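Local atomic coordinates of cytochrome c' (PDB entry 3VRC), a protein that carries a covalently bound heme c in a helical bundle and probably serves in electron transfer in a thermophilic purple photosynthetic bacterium. Residues B[7-10]-B[11-14]; B[14-17]-B[18-21]; B[34-37]-B[38-42]. All coordinates share one frame; numbering follows the deposited sequence.

Contact 1 of 3, residues B[7-10]-B[11-14]; sequences EQIE and TRQA. With HEC (heme c), chain L.
R12 and Q13 rise from one turn of helix 5-31, beside I9, and both reach the same heme propionate; the helix is the first of the antiparallel four-helix bundle that defines cytochromes c'. The backbone bonds are those of a regular alpha-helix, with R12 N donating to Q8 O at 2.9 Å and Q13 N to I9 O at 3.0 Å. T11 adds a side-chain bond: its OG1 gives its proton to E7 O at 2.7 Å, while T11 N comes to the same oxygen from the other face of the carbonyl plane. That suits a threonine inside a helix, since a hydroxyl standing beside its own backbone N (chi1 -58°) can be satisfied one turn back.

I9 makes the van der Waals contacts. Its CG1 lies over the centre of one face of the R12 guanidinium, 3.8 Å above the plane, and its CG2 meets the amide of Q13, 3.5 Å from NE2. A branched aliphatic residue can flank both polar chains at once and yet leave their donors directed at the heme.

Charge and polarity do the rest. R12 NE donates to HEC O2D at 2.8 Å, and NH2 gives the same oxygen a second, more bent bond; the positive guanidinium would probably help keep the propionate ionised. The guanidinium is buried, and its bonds to L57 O, T62 O and T71 OG1 position it for this task. Q13, its chain extended beyond CG, shares NE2 between K70 O and the other propionate oxygen, and its bond to HEC O1D, 2.9 Å long, is almost straight at 177°.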
ATOM      1  N   GLU B   7      16.516  -1.200   0.569  1.00 11.84           N
ATOM      2  CA  GLU B   7      15.239  -0.686   1.049  1.00 11.23           C
ATOM      3  C   GLU B   7      14.338  -0.263  -0.122  1.00 10.20           C
ATOM      4  O   GLU B   7      13.115  -0.405  -0.022  1.00 10.49           O
ATOM      5  CB  GLU B   7      15.478   0.485   2.006  1.00 13.04           C
ATOM      6  CG  GLU B   7      16.112   0.007   3.315  1.00 13.42           C
ATOM      7  CD  GLU B   7      16.587   1.171   4.134  1.00 16.20           C
ATOM      8  OE1 GLU B   7      17.183   2.139   3.650  1.00 18.13           O
ATOM      9  OE2 GLU B   7      16.275   1.164   5.331  1.00 24.00           O
ATOM     10  N   GLN B   8      14.894   0.295  -1.184  1.00 11.33           N
ATOM     11  CA  GLN B   8      14.070   0.686  -2.332  1.00 10.71           C
ATOM     12  C   GLN B   8      13.437  -0.558  -2.953  1.00 10.12           C
ATOM     13  O   GLN B   8      12.253  -0.557  -3.295  1.00  9.72           O
ATOM     14  CB  GLN B   8      14.925   1.410  -3.377  1.00 12.10           C
ATOM     15  CG  GLN B   8      15.277   2.808  -2.957  1.00 12.43           C
ATOM     16  CD  GLN B   8      16.228   3.409  -3.977  1.00 14.13           C
ATOM     17  OE1 GLN B   8      15.874   3.554  -5.126  1.00 15.55           O
ATOM     18  NE2 GLN B   8      17.477   3.645  -3.562  1.00 18.47           N
ATOM     19  N   ILE B   9      14.206  -1.636  -3.103  1.00 10.50           N
ATOM     20  CA  ILE B   9      13.672  -2.883  -3.666  1.00 10.51           C
ATOM     21  C   ILE B   9      12.565  -3.399  -2.762  1.00  9.35           C
ATOM     22  O   ILE B   9      11.469  -3.754  -3.221  1.00  9.90           O
ATOM     23  CB  ILE B   9      14.777  -3.929  -3.847  1.00 11.25           C
ATOM     24  CG1 ILE B   9      15.781  -3.480  -4.928  1.00 11.96           C
ATOM     25  CG2 ILE B   9      14.196  -5.252  -4.200  1.00 11.80           C
ATOM     26  CD1 ILE B   9      17.077  -4.306  -4.912  1.00 14.67           C
ATOM     27  N   GLU B  10      12.827  -3.475  -1.455  1.00  9.73           N
ATOM     28  CA  GLU B  10      11.798  -4.009  -0.569  0.80  9.92           C
ATOM     29  C   GLU B  10      10.551  -3.140  -0.572  1.00  8.61           C
ATOM     30  O   GLU B  10       9.438  -3.656  -0.504  1.00  9.45           O
ATOM     31  CB  GLU B  10      12.334  -4.140   0.838  0.80 11.48           C
ATOM     32  CG  GLU B  10      13.334  -5.276   0.945  0.80 13.81           C
ATOM     33  CD  GLU B  10      13.908  -5.310   2.306  0.80 26.31           C
ATOM     34  OE1 GLU B  10      14.381  -4.212   2.778  0.80 21.85           O
ATOM     35  OE2 GLU B  10      13.879  -6.421   2.918  0.80 32.27           O
ATOM     36  N   THR B  11      10.730  -1.842  -0.636  1.00  8.43           N
ATOM     37  CA  THR B  11       9.581  -0.930  -0.563  1.00  8.80           C
ATOM     38  C   THR B  11       8.736  -1.041  -1.843  1.00  8.55           C
ATOM     39  O   THR B  11       7.498  -1.029  -1.765  1.00  8.87           O
ATOM     40  CB  THR B  11      10.013   0.469  -0.281  1.00  9.76           C
ATOM     41  OG1 THR B  11      10.760   0.506   0.967  1.00 11.80           O
ATOM     42  CG2 THR B  11       8.828   1.435  -0.128  1.00 10.58           C
ATOM     43  N   ARG B  12       9.385  -1.088  -3.018  1.00  8.85           N
ATOM     44  CA  ARG B  12       8.577  -1.202  -4.225  1.00  8.66           C
ATOM     45  C   ARG B  12       7.872  -2.528  -4.237  1.00  7.93           C
ATOM     46  O   ARG B  12       6.683  -2.615  -4.612  1.00  8.66           O
ATOM     47  CB  ARG B  12       9.417  -0.921  -5.491  1.00  9.31           C
ATOM     48  CG  ARG B  12      10.444  -1.999  -5.876  1.00  9.47           C
ATOM     49  CD  ARG B  12      11.556  -1.385  -6.718  1.00 10.27           C
ATOM     50  NE  ARG B  12      12.421  -2.393  -7.285  1.00 10.71           N
ATOM     51  CZ  ARG B  12      13.637  -2.132  -7.800  1.00 10.64           C
ATOM     52  NH1 ARG B  12      14.137  -0.896  -7.749  1.00 11.58           N
ATOM     53  NH2 ARG B  12      14.287  -3.120  -8.420  1.00 12.26           N
ATOM     54  N   GLN B  13       8.538  -3.618  -3.835  1.00  8.70           N
ATOM     55  CA  GLN B  13       7.903  -4.910  -3.758  1.00  9.13           C
ATOM     56  C   GLN B  13       6.687  -4.873  -2.835  1.00  8.81           C
ATOM     57  O   GLN B  13       5.663  -5.496  -3.128  1.00  9.29           O
ATOM     58  CB  GLN B  13       8.889  -5.988  -3.270  1.00 10.22           C
ATOM     59  CG  GLN B  13       9.927  -6.287  -4.369  1.00 10.01           C
ATOM     60  CD  GLN B  13      11.031  -7.212  -3.874  1.00 11.24           C
ATOM     61  OE1 GLN B  13      11.252  -7.379  -2.657  1.00 14.62           O
ATOM     62  NE2 GLN B  13      11.780  -7.755  -4.807  1.00 11.59           N
ATOM     63  N   ALA B  14       6.791  -4.169  -1.707  1.00  8.49           N
ATOM     64  CA  ALA B  14       5.668  -4.037  -0.785  1.00  8.42           C
ATOM     65  C   ALA B  14       4.496  -3.349  -1.473  1.00  7.90           C
ATOM     66  O   ALA B  14       3.315  -3.753  -1.307  1.00  8.97           O
ATOM     67  CB  ALA B  14       6.087  -3.255   0.467  1.00  9.41           C
TER
HETATM   68 FE   HEC L 201       4.071  -4.963 -10.745  1.00  8.98          FE
HETATM   69  CHA HEC L 201       6.518  -6.853  -9.198  1.00  9.61           C
HETATM   70  CHB HEC L 201       1.636  -6.642  -8.998  1.00  9.82           C
HETATM   71  CHC HEC L 201       1.735  -2.739 -11.837  1.00  9.30           C
HETATM   72  CHD HEC L 201       6.502  -3.304 -12.458  1.00 10.58           C
HETATM   73  NA  HEC L 201       4.068  -6.535  -9.392  1.00  9.68           N
HETATM   74  C1A HEC L 201       5.158  -7.165  -8.879  1.00  9.15           C
HETATM   75  C2A HEC L 201       4.756  -8.256  -8.066  1.00 10.39           C
HETATM   76  C3A HEC L 201       3.335  -8.232  -8.008  1.00 10.16           C
HETATM   77  C4A HEC L 201       2.984  -7.092  -8.817  1.00  9.35           C
HETATM   78  CMA HEC L 201       2.411  -9.086  -7.232  1.00 11.83           C
HETATM   79  CAA HEC L 201       5.666  -9.285  -7.474  1.00 14.27           C
HETATM   80  CBA HEC L 201       5.602  -9.425  -6.030  1.00 14.42           C
HETATM   81  CGA HEC L 201       6.006  -8.113  -5.454  1.00 10.75           C
HETATM   82  O1A HEC L 201       5.324  -7.734  -4.436  1.00 13.77           O
HETATM   83  O2A HEC L 201       6.971  -7.443  -5.843  1.00 13.32           O
HETATM   84  NB  HEC L 201       2.067  -4.710 -10.418  1.00  8.97           N
HETATM   85  C1B HEC L 201       1.252  -5.488  -9.720  1.00  9.08           C
HETATM   86  C2B HEC L 201      -0.139  -5.118  -9.858  1.00  9.12           C
HETATM   87  C3B HEC L 201      -0.083  -3.966 -10.647  1.00  9.09           C
HETATM   88  C4B HEC L 201       1.305  -3.736 -10.979  1.00  8.70           C
HETATM   89  CMB HEC L 201      -1.314  -5.768  -9.265  1.00 10.60           C
HETATM   90  CAB HEC L 201      -1.204  -3.097 -11.190  1.00  9.73           C
HETATM   91  CBB HEC L 201      -2.329  -2.792 -10.281  1.00 10.27           C
HETATM   92  NC  HEC L 201       4.112  -3.306 -11.936  1.00  9.80           N
HETATM   93  C1C HEC L 201       3.048  -2.526 -12.308  1.00  9.47           C
HETATM   94  C2C HEC L 201       3.427  -1.498 -13.274  1.00  9.59           C
HETATM   95  C3C HEC L 201       4.820  -1.678 -13.418  1.00  9.72           C
HETATM   96  C4C HEC L 201       5.186  -2.814 -12.591  1.00  9.28           C
HETATM   97  CMC HEC L 201       2.462  -0.568 -13.906  1.00 11.00           C
HETATM   98  CAC HEC L 201       5.783  -0.933 -14.307  1.00 10.39           C
HETATM   99  CBC HEC L 201       5.343   0.424 -14.769  1.00 11.89           C
HETATM  100  ND  HEC L 201       6.076  -5.085 -10.867  1.00  9.91           N
HETATM  101  C1D HEC L 201       6.921  -4.319 -11.597  1.00  9.71           C
HETATM  102  C2D HEC L 201       8.300  -4.645 -11.396  1.00 10.23           C
HETATM  103  C3D HEC L 201       8.330  -5.603 -10.417  1.00  9.54           C
HETATM  104  C4D HEC L 201       6.916  -5.830 -10.077  1.00  9.51           C
HETATM  105  CMD HEC L 201       9.478  -4.034 -12.126  1.00 11.32           C
HETATM  106  CAD HEC L 201       9.495  -6.248  -9.731  1.00 11.02           C
HETATM  107  CBD HEC L 201       9.894  -5.424  -8.476  1.00 10.90           C
HETATM  108  CGD HEC L 201      11.157  -5.949  -7.815  1.00 10.13           C
HETATM  109  O1D HEC L 201      11.220  -7.195  -7.603  1.00 10.83           O
HETATM  110  O2D HEC L 201      12.062  -5.139  -7.562  1.00 11.61           O

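Contact 2 of 3, residues B[14-17]-B[18-21]; sequences AGYA and FMAW. With HEC (heme c), chain L.
F18 opens the next turn of helix 5-31 by donating its N to A14 O, while its CB rests 3.4 Å from that same oxygen. With CG anti to the backbone N (chi1 -152°), the ring is carried off the A14-A17 turn. M19 follows, its N bonded to G15 O. The flexible thioether bends at chi3 (-68°) and brings CE within 3.7 Å of Y16 CD1, so an unbranched apolar chain fills in beside the ring, and CE also lies near the heme pyrrole atom C4B.

Y16 itself lies along the distal side of the porphyrin, with HEC ND 3.5 Å above the centre of one ring face. Its CD1 comes 3.3 Å from the iron, on the side away from the axial ligand H125, and its OH is hydrogen-bonded to Y58 OH. Replacing Y16 by an alanine is likely to leave the distal side of the iron without its aromatic cover, M19 CE without its ring and Y58 OH without its mate.

A20 N closes on Y16 O at 2.9 Å, and the small A20 CB lets the helix lie close to the porphyrin, 3.8 Å from the heme methyl CMA. W21 N bonds to A17 O, and its indole makes a cation-pi contact with K25. F18 packs on V45 and I49 of helix 36-50 and on S52 of the second subunit, M19 also meets I49, and W21 reaches T11 of that subunit.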
ATOM      1  N   ALA B  14       6.791  -4.169  -1.707  1.00  8.49           N
ATOM      2  CA  ALA B  14       5.668  -4.037  -0.785  1.00  8.42           C
ATOM      3  C   ALA B  14       4.496  -3.349  -1.473  1.00  7.90           C
ATOM      4  O   ALA B  14       3.315  -3.753  -1.307  1.00  8.97           O
ATOM      5  CB  ALA B  14       6.087  -3.255   0.467  1.00  9.41           C
ATOM      6  N   GLY B  15       4.744  -2.254  -2.186  1.00  8.06           N
ATOM      7  CA  GLY B  15       3.644  -1.581  -2.865  1.00  8.74           C
ATOM      8  C   GLY B  15       2.952  -2.454  -3.877  1.00  8.28           C
ATOM      9  O   GLY B  15       1.722  -2.495  -3.938  1.00  8.32           O
ATOM     10  N   TYR B  16       3.735  -3.190  -4.682  1.00  8.85           N
ATOM     11  CA  TYR B  16       3.101  -4.079  -5.657  1.00  8.85           C
ATOM     12  C   TYR B  16       2.316  -5.181  -4.991  1.00  8.81           C
ATOM     13  O   TYR B  16       1.210  -5.513  -5.414  1.00  9.06           O
ATOM     14  CB  TYR B  16       4.185  -4.688  -6.602  1.00 10.21           C
ATOM     15  CG  TYR B  16       4.883  -3.709  -7.445  1.00  9.29           C
ATOM     16  CD1 TYR B  16       4.194  -2.814  -8.279  1.00  9.97           C
ATOM     17  CD2 TYR B  16       6.287  -3.674  -7.461  1.00  9.97           C
ATOM     18  CE1 TYR B  16       4.867  -1.873  -9.059  1.00 10.44           C
ATOM     19  CE2 TYR B  16       6.958  -2.738  -8.234  1.00 10.27           C
ATOM     20  CZ  TYR B  16       6.266  -1.822  -8.997  1.00 10.25           C
ATOM     21  OH  TYR B  16       6.956  -0.853  -9.710  1.00 11.17           O
ATOM     22  N   ALA B  17       2.856  -5.813  -3.933  1.00  8.62           N
ATOM     23  CA  ALA B  17       2.166  -6.897  -3.260  1.00  9.27           C
ATOM     24  C   ALA B  17       0.850  -6.387  -2.674  1.00  8.86           C
ATOM     25  O   ALA B  17      -0.163  -7.074  -2.724  1.00  8.87           O
ATOM     26  CB  ALA B  17       3.023  -7.439  -2.153  1.00 10.81           C
ATOM     27  N   PHE B  18       0.863  -5.164  -2.108  1.00  8.41           N
ATOM     28  CA  PHE B  18      -0.341  -4.699  -1.483  1.00  8.66           C
ATOM     29  C   PHE B  18      -1.384  -4.314  -2.518  1.00  8.91           C
ATOM     30  O   PHE B  18      -2.591  -4.542  -2.308  1.00  9.03           O
ATOM     31  CB  PHE B  18      -0.010  -3.534  -0.499  1.00  9.60           C
ATOM     32  CG  PHE B  18      -1.006  -3.485   0.613  1.00  8.65           C
ATOM     33  CD1 PHE B  18      -0.981  -4.421   1.625  1.00  9.12           C
ATOM     34  CD2 PHE B  18      -2.025  -2.520   0.665  1.00  8.09           C
ATOM     35  CE1 PHE B  18      -1.889  -4.430   2.668  1.00  9.54           C
ATOM     36  CE2 PHE B  18      -2.935  -2.524   1.694  1.00  8.59           C
ATOM     37  CZ  PHE B  18      -2.886  -3.478   2.689  1.00  8.95           C
ATOM     38  N   MET B  19      -0.944  -3.761  -3.652  1.00  8.74           N
ATOM     39  CA  MET B  19      -1.893  -3.535  -4.782  1.00  9.63           C
ATOM     40  C   MET B  19      -2.481  -4.851  -5.204  1.00  8.74           C
ATOM     41  O   MET B  19      -3.694  -4.898  -5.464  1.00  9.82           O
ATOM     42  CB  MET B  19      -1.229  -2.870  -5.953  1.00 10.62           C
ATOM     43  CG  MET B  19      -0.973  -1.394  -5.766  1.00 11.19           C
ATOM     44  SD  MET B  19      -0.675  -0.503  -7.330  1.00 10.22           S
ATOM     45  CE  MET B  19       0.902  -1.211  -7.819  1.00 10.78           C
ATOM     46  N   ALA B  20      -1.667  -5.873  -5.379  1.00  9.10           N
ATOM     47  CA  ALA B  20      -2.175  -7.139  -5.865  1.00  9.52           C
ATOM     48  C   ALA B  20      -3.242  -7.737  -4.964  1.00  9.48           C
ATOM     49  O   ALA B  20      -4.240  -8.239  -5.436  1.00  9.53           O
ATOM     50  CB  ALA B  20      -1.032  -8.105  -6.071  1.00 10.65           C
ATOM     51  N   TRP B  21      -3.037  -7.612  -3.639  1.00  9.11           N
ATOM     52  CA  TRP B  21      -4.046  -8.145  -2.715  1.00  8.98           C
ATOM     53  C   TRP B  21      -5.380  -7.417  -2.931  1.00  8.72           C
ATOM     54  O   TRP B  21      -6.441  -8.065  -2.973  1.00  9.43           O
ATOM     55  CB  TRP B  21      -3.551  -7.916  -1.287  1.00  9.34           C
ATOM     56  CG  TRP B  21      -4.549  -8.370  -0.272  1.00  9.49           C
ATOM     57  CD1 TRP B  21      -5.193  -9.550  -0.197  1.00 10.12           C
ATOM     58  CD2 TRP B  21      -5.051  -7.606   0.840  1.00  9.93           C
ATOM     59  NE1 TRP B  21      -6.084  -9.585   0.849  1.00 11.23           N
ATOM     60  CE2 TRP B  21      -6.000  -8.413   1.509  1.00 10.42           C
ATOM     61  CE3 TRP B  21      -4.772  -6.324   1.336  1.00 10.77           C
ATOM     62  CZ2 TRP B  21      -6.681  -7.962   2.649  1.00 11.53           C
ATOM     63  CZ3 TRP B  21      -5.467  -5.867   2.447  1.00 12.19           C
ATOM     64  CH2 TRP B  21      -6.399  -6.691   3.084  1.00 11.95           C
TER
HETATM   65 FE   HEC L 201       4.071  -4.963 -10.745  1.00  8.98          FE
HETATM   66  CHA HEC L 201       6.518  -6.853  -9.198  1.00  9.61           C
HETATM   67  CHB HEC L 201       1.636  -6.642  -8.998  1.00  9.82           C
HETATM   68  CHC HEC L 201       1.735  -2.739 -11.837  1.00  9.30           C
HETATM   69  CHD HEC L 201       6.502  -3.304 -12.458  1.00 10.58           C
HETATM   70  NA  HEC L 201       4.068  -6.535  -9.392  1.00  9.68           N
HETATM   71  C1A HEC L 201       5.158  -7.165  -8.879  1.00  9.15           C
HETATM   72  C2A HEC L 201       4.756  -8.256  -8.066  1.00 10.39           C
HETATM   73  C3A HEC L 201       3.335  -8.232  -8.008  1.00 10.16           C
HETATM   74  C4A HEC L 201       2.984  -7.092  -8.817  1.00  9.35           C
HETATM   75  CMA HEC L 201       2.411  -9.086  -7.232  1.00 11.83           C
HETATM   76  CAA HEC L 201       5.666  -9.285  -7.474  1.00 14.27           C
HETATM   77  CBA HEC L 201       5.602  -9.425  -6.030  1.00 14.42           C
HETATM   78  CGA HEC L 201       6.006  -8.113  -5.454  1.00 10.75           C
HETATM   79  O1A HEC L 201       5.324  -7.734  -4.436  1.00 13.77           O
HETATM   80  O2A HEC L 201       6.971  -7.443  -5.843  1.00 13.32           O
HETATM   81  NB  HEC L 201       2.067  -4.710 -10.418  1.00  8.97           N
HETATM   82  C1B HEC L 201       1.252  -5.488  -9.720  1.00  9.08           C
HETATM   83  C2B HEC L 201      -0.139  -5.118  -9.858  1.00  9.12           C
HETATM   84  C3B HEC L 201      -0.083  -3.966 -10.647  1.00  9.09           C
HETATM   85  C4B HEC L 201       1.305  -3.736 -10.979  1.00  8.70           C
HETATM   86  CMB HEC L 201      -1.314  -5.768  -9.265  1.00 10.60           C
HETATM   87  CAB HEC L 201      -1.204  -3.097 -11.190  1.00  9.73           C
HETATM   88  CBB HEC L 201      -2.329  -2.792 -10.281  1.00 10.27           C
HETATM   89  NC  HEC L 201       4.112  -3.306 -11.936  1.00  9.80           N
HETATM   90  C1C HEC L 201       3.048  -2.526 -12.308  1.00  9.47           C
HETATM   91  C2C HEC L 201       3.427  -1.498 -13.274  1.00  9.59           C
HETATM   92  C3C HEC L 201       4.820  -1.678 -13.418  1.00  9.72           C
HETATM   93  C4C HEC L 201       5.186  -2.814 -12.591  1.00  9.28           C
HETATM   94  CMC HEC L 201       2.462  -0.568 -13.906  1.00 11.00           C
HETATM   95  CAC HEC L 201       5.783  -0.933 -14.307  1.00 10.39           C
HETATM   96  CBC HEC L 201       5.343   0.424 -14.769  1.00 11.89           C
HETATM   97  ND  HEC L 201       6.076  -5.085 -10.867  1.00  9.91           N
HETATM   98  C1D HEC L 201       6.921  -4.319 -11.597  1.00  9.71           C
HETATM   99  C2D HEC L 201       8.300  -4.645 -11.396  1.00 10.23           C
HETATM  100  C3D HEC L 201       8.330  -5.603 -10.417  1.00  9.54           C
HETATM  101  C4D HEC L 201       6.916  -5.830 -10.077  1.00  9.51           C
HETATM  102  CMD HEC L 201       9.478  -4.034 -12.126  1.00 11.32           C
HETATM  103  CAD HEC L 201       9.495  -6.248  -9.731  1.00 11.02           C
HETATM  104  CBD HEC L 201       9.894  -5.424  -8.476  1.00 10.90           C
HETATM  105  CGD HEC L 201      11.157  -5.949  -7.815  1.00 10.13           C
HETATM  106  O1D HEC L 201      11.220  -7.195  -7.603  1.00 10.83           O
HETATM  107  O2D HEC L 201      12.062  -5.139  -7.562  1.00 11.61           O

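Contact 3 of 3, residues B[34-37]-B[38-42]; sequences YNAD and QVRAA
Y34 and V39 cross at about a right angle just where helix 36-50 begins. With Y34 CG turned opposite the backbone N (chi1 -172°), the phenol end lies across the valine: Y34 OH is 3.4 Å from V39 CG1 and CE1 is 3.7 Å from CG2. A beta-branched residue can set one methyl against the hydroxyl and the other against CE1.

N35 holds the N-cap. The N35 and Q38 side chains cross at about a right angle, N35 ND2 3.6 Å from Q38 CB, and N35 OD1 accepts a weak bond from Q38 N at 3.3 Å and another from D37 N. Asparagine suits the position because its short side chain can turn back to the amides of the first turn.

The oppositely charged D37 and R40 meet with their planes 55° apart: in the R40 conformer described here, NH1 is 2.8 Å from D37 OD1, though the hydrogen bond is weak, bent to 122°. The D37 side chain also comes within about 2 Å of a bound cadmium ion, a distance consistent with coordination, and R40 NH2 is bonded to A103 O.

Q38 bonds to N29 of helix 5-31, which V39 also touches, while Y34 and V39 pack on V110 of helix 107-128.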
ATOM      1  N   TYR B  34     -21.308  -8.654  -4.992  1.00 10.82           N
ATOM      2  CA  TYR B  34     -20.619  -7.395  -5.045  1.00 10.62           C
ATOM      3  C   TYR B  34     -20.848  -6.575  -3.793  1.00 10.94           C
ATOM      4  O   TYR B  34     -21.983  -6.230  -3.468  1.00 12.86           O
ATOM      5  CB  TYR B  34     -21.101  -6.585  -6.270  1.00 12.14           C
ATOM      6  CG  TYR B  34     -20.321  -5.338  -6.556  1.00 11.59           C
ATOM      7  CD1 TYR B  34     -19.114  -5.401  -7.272  1.00 11.53           C
ATOM      8  CD2 TYR B  34     -20.763  -4.107  -6.138  1.00 11.89           C
ATOM      9  CE1 TYR B  34     -18.397  -4.269  -7.540  1.00 11.43           C
ATOM     10  CE2 TYR B  34     -20.042  -2.934  -6.407  1.00 11.49           C
ATOM     11  CZ  TYR B  34     -18.854  -3.064  -7.092  1.00 11.60           C
ATOM     12  OH  TYR B  34     -18.090  -1.922  -7.338  1.00 13.29           O
ATOM     13  N   ASN B  35     -19.761  -6.287  -3.067  1.00  9.48           N
ATOM     14  CA  ASN B  35     -19.773  -5.465  -1.886  1.00 10.03           C
ATOM     15  C   ASN B  35     -19.159  -4.161  -2.227  1.00  9.44           C
ATOM     16  O   ASN B  35     -17.930  -4.006  -2.265  1.00 10.18           O
ATOM     17  CB  ASN B  35     -19.009  -6.207  -0.791  1.00 10.82           C
ATOM     18  CG  ASN B  35     -18.922  -5.394   0.489  1.00 10.31           C
ATOM     19  OD1 ASN B  35     -19.301  -4.237   0.557  1.00 13.35           O
ATOM     20  ND2 ASN B  35     -18.396  -6.019   1.538  1.00 13.30           N
ATOM     21  N   ALA B  36     -19.984  -3.178  -2.570  1.00 10.49           N
ATOM     22  CA  ALA B  36     -19.508  -1.925  -3.076  1.00 10.66           C
ATOM     23  C   ALA B  36     -18.539  -1.239  -2.149  1.00 10.27           C
ATOM     24  O   ALA B  36     -17.572  -0.621  -2.608  1.00 10.99           O
ATOM     25  CB  ALA B  36     -20.686  -0.994  -3.404  1.00 13.06           C
ATOM     26  N   ASP B  37     -18.789  -1.285  -0.839  1.00 11.15           N
ATOM     27  CA  ASP B  37     -17.901  -0.599   0.105  1.00 12.52           C
ATOM     28  C   ASP B  37     -16.531  -1.305   0.159  1.00 11.28           C
ATOM     29  O   ASP B  37     -15.508  -0.591   0.292  1.00 12.78           O
ATOM     30  CB  ASP B  37     -18.540  -0.568   1.481  1.00 13.08           C
ATOM     31  CG  ASP B  37     -19.663   0.409   1.571  1.00 16.67           C
ATOM     32  OD1 ASP B  37     -19.739   1.331   0.726  1.00 22.61           O
ATOM     33  OD2 ASP B  37     -20.431   0.223   2.542  1.00 22.23           O
ATOM     34  N   GLN B  38     -16.479  -2.636   0.091  1.00 10.98           N
ATOM     35  CA  GLN B  38     -15.203  -3.287   0.042  1.00 10.04           C
ATOM     36  C   GLN B  38     -14.441  -2.900  -1.242  1.00  8.60           C
ATOM     37  O   GLN B  38     -13.207  -2.711  -1.216  1.00  9.66           O
ATOM     38  CB  GLN B  38     -15.339  -4.792   0.127  1.00 10.61           C
ATOM     39  CG  GLN B  38     -13.973  -5.447   0.229  1.00 12.27           C
ATOM     40  CD  GLN B  38     -14.036  -6.929   0.396  1.00 11.93           C
ATOM     41  OE1 GLN B  38     -14.738  -7.587  -0.360  1.00 14.88           O
ATOM     42  NE2 GLN B  38     -13.381  -7.459   1.415  1.00 13.34           N
ATOM     43  N   VAL B  39     -15.157  -2.845  -2.359  1.00  9.06           N
ATOM     44  CA  VAL B  39     -14.530  -2.462  -3.618  1.00  8.94           C
ATOM     45  C   VAL B  39     -14.004  -1.048  -3.583  1.00  8.93           C
ATOM     46  O   VAL B  39     -12.915  -0.787  -4.093  1.00  9.68           O
ATOM     47  CB  VAL B  39     -15.498  -2.744  -4.787  1.00  9.95           C
ATOM     48  CG1 VAL B  39     -14.940  -2.215  -6.080  1.00 10.51           C
ATOM     49  CG2 VAL B  39     -15.764  -4.238  -4.871  1.00 10.09           C
ATOM     50  N   ARG B  40     -14.745  -0.122  -3.001  1.00  9.81           N
ATOM     51  CA  ARG B  40     -14.254   1.255  -2.785  0.80 10.41           C
ATOM     52  C   ARG B  40     -12.930   1.233  -2.055  1.00  9.69           C
ATOM     53  O   ARG B  40     -11.957   1.867  -2.464  1.00 10.60           O
ATOM     54  CB  ARG B  40     -15.264   2.064  -1.935  0.80 12.03           C
ATOM     55  CG  ARG B  40     -16.443   2.586  -2.731  0.80 15.34           C
ATOM     56  CD  ARG B  40     -17.381   3.408  -1.800  0.80 22.27           C
ATOM     57  NE  ARG B  40     -18.546   3.898  -2.542  0.80 22.13           N
ATOM     58  CZ  ARG B  40     -19.724   3.282  -2.660  0.80 19.56           C
ATOM     59  NH1 ARG B  40     -20.000   2.163  -1.969  0.80 20.81           N
ATOM     60  NH2 ARG B  40     -20.665   3.838  -3.406  0.80 22.73           N
ATOM     61  N   ALA B  41     -12.870   0.534  -0.932  1.00  9.49           N
ATOM     62  CA  ALA B  41     -11.651   0.542  -0.113  1.00 10.26           C
ATOM     63  C   ALA B  41     -10.476  -0.048  -0.926  1.00  9.17           C
ATOM     64  O   ALA B  41      -9.357   0.463  -0.881  1.00  9.78           O
ATOM     65  CB  ALA B  41     -11.895  -0.250   1.165  1.00 11.96           C
ATOM     66  N   ALA B  42     -10.716  -1.150  -1.616  1.00  9.05           N
ATOM     67  CA  ALA B  42      -9.673  -1.811  -2.403  1.00  9.18           C
ATOM     68  C   ALA B  42      -9.211  -0.928  -3.547  1.00  7.92           C
ATOM     69  O   ALA B  42      -8.002  -0.807  -3.806  1.00  8.48           O
ATOM     70  CB  ALA B  42     -10.183  -3.121  -2.907  1.00  9.76           C
TER

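How the contacts relate
Contacts 1 and 2 are successive two-turn stretches of helix 5-31 that share A14, their centres 11 Å apart, and they meet the heme differently: residues 7-14 hold a propionate with polar side chains, whereas 14-21 lay Y16 over the porphyrin near its iron. Both also face the second subunit, where A14 packs on its counterpart. Contact 3 starts the following helix, 36-50, with its centre about 17 Å from that of contact 2 and 27 Å from that of contact 1. The side chain of V39 stays about 13 Å from the heme, so this helix start lies outside the pocket; the nearest atoms of contacts 2 and 3 are about 6 Å apart, without touching.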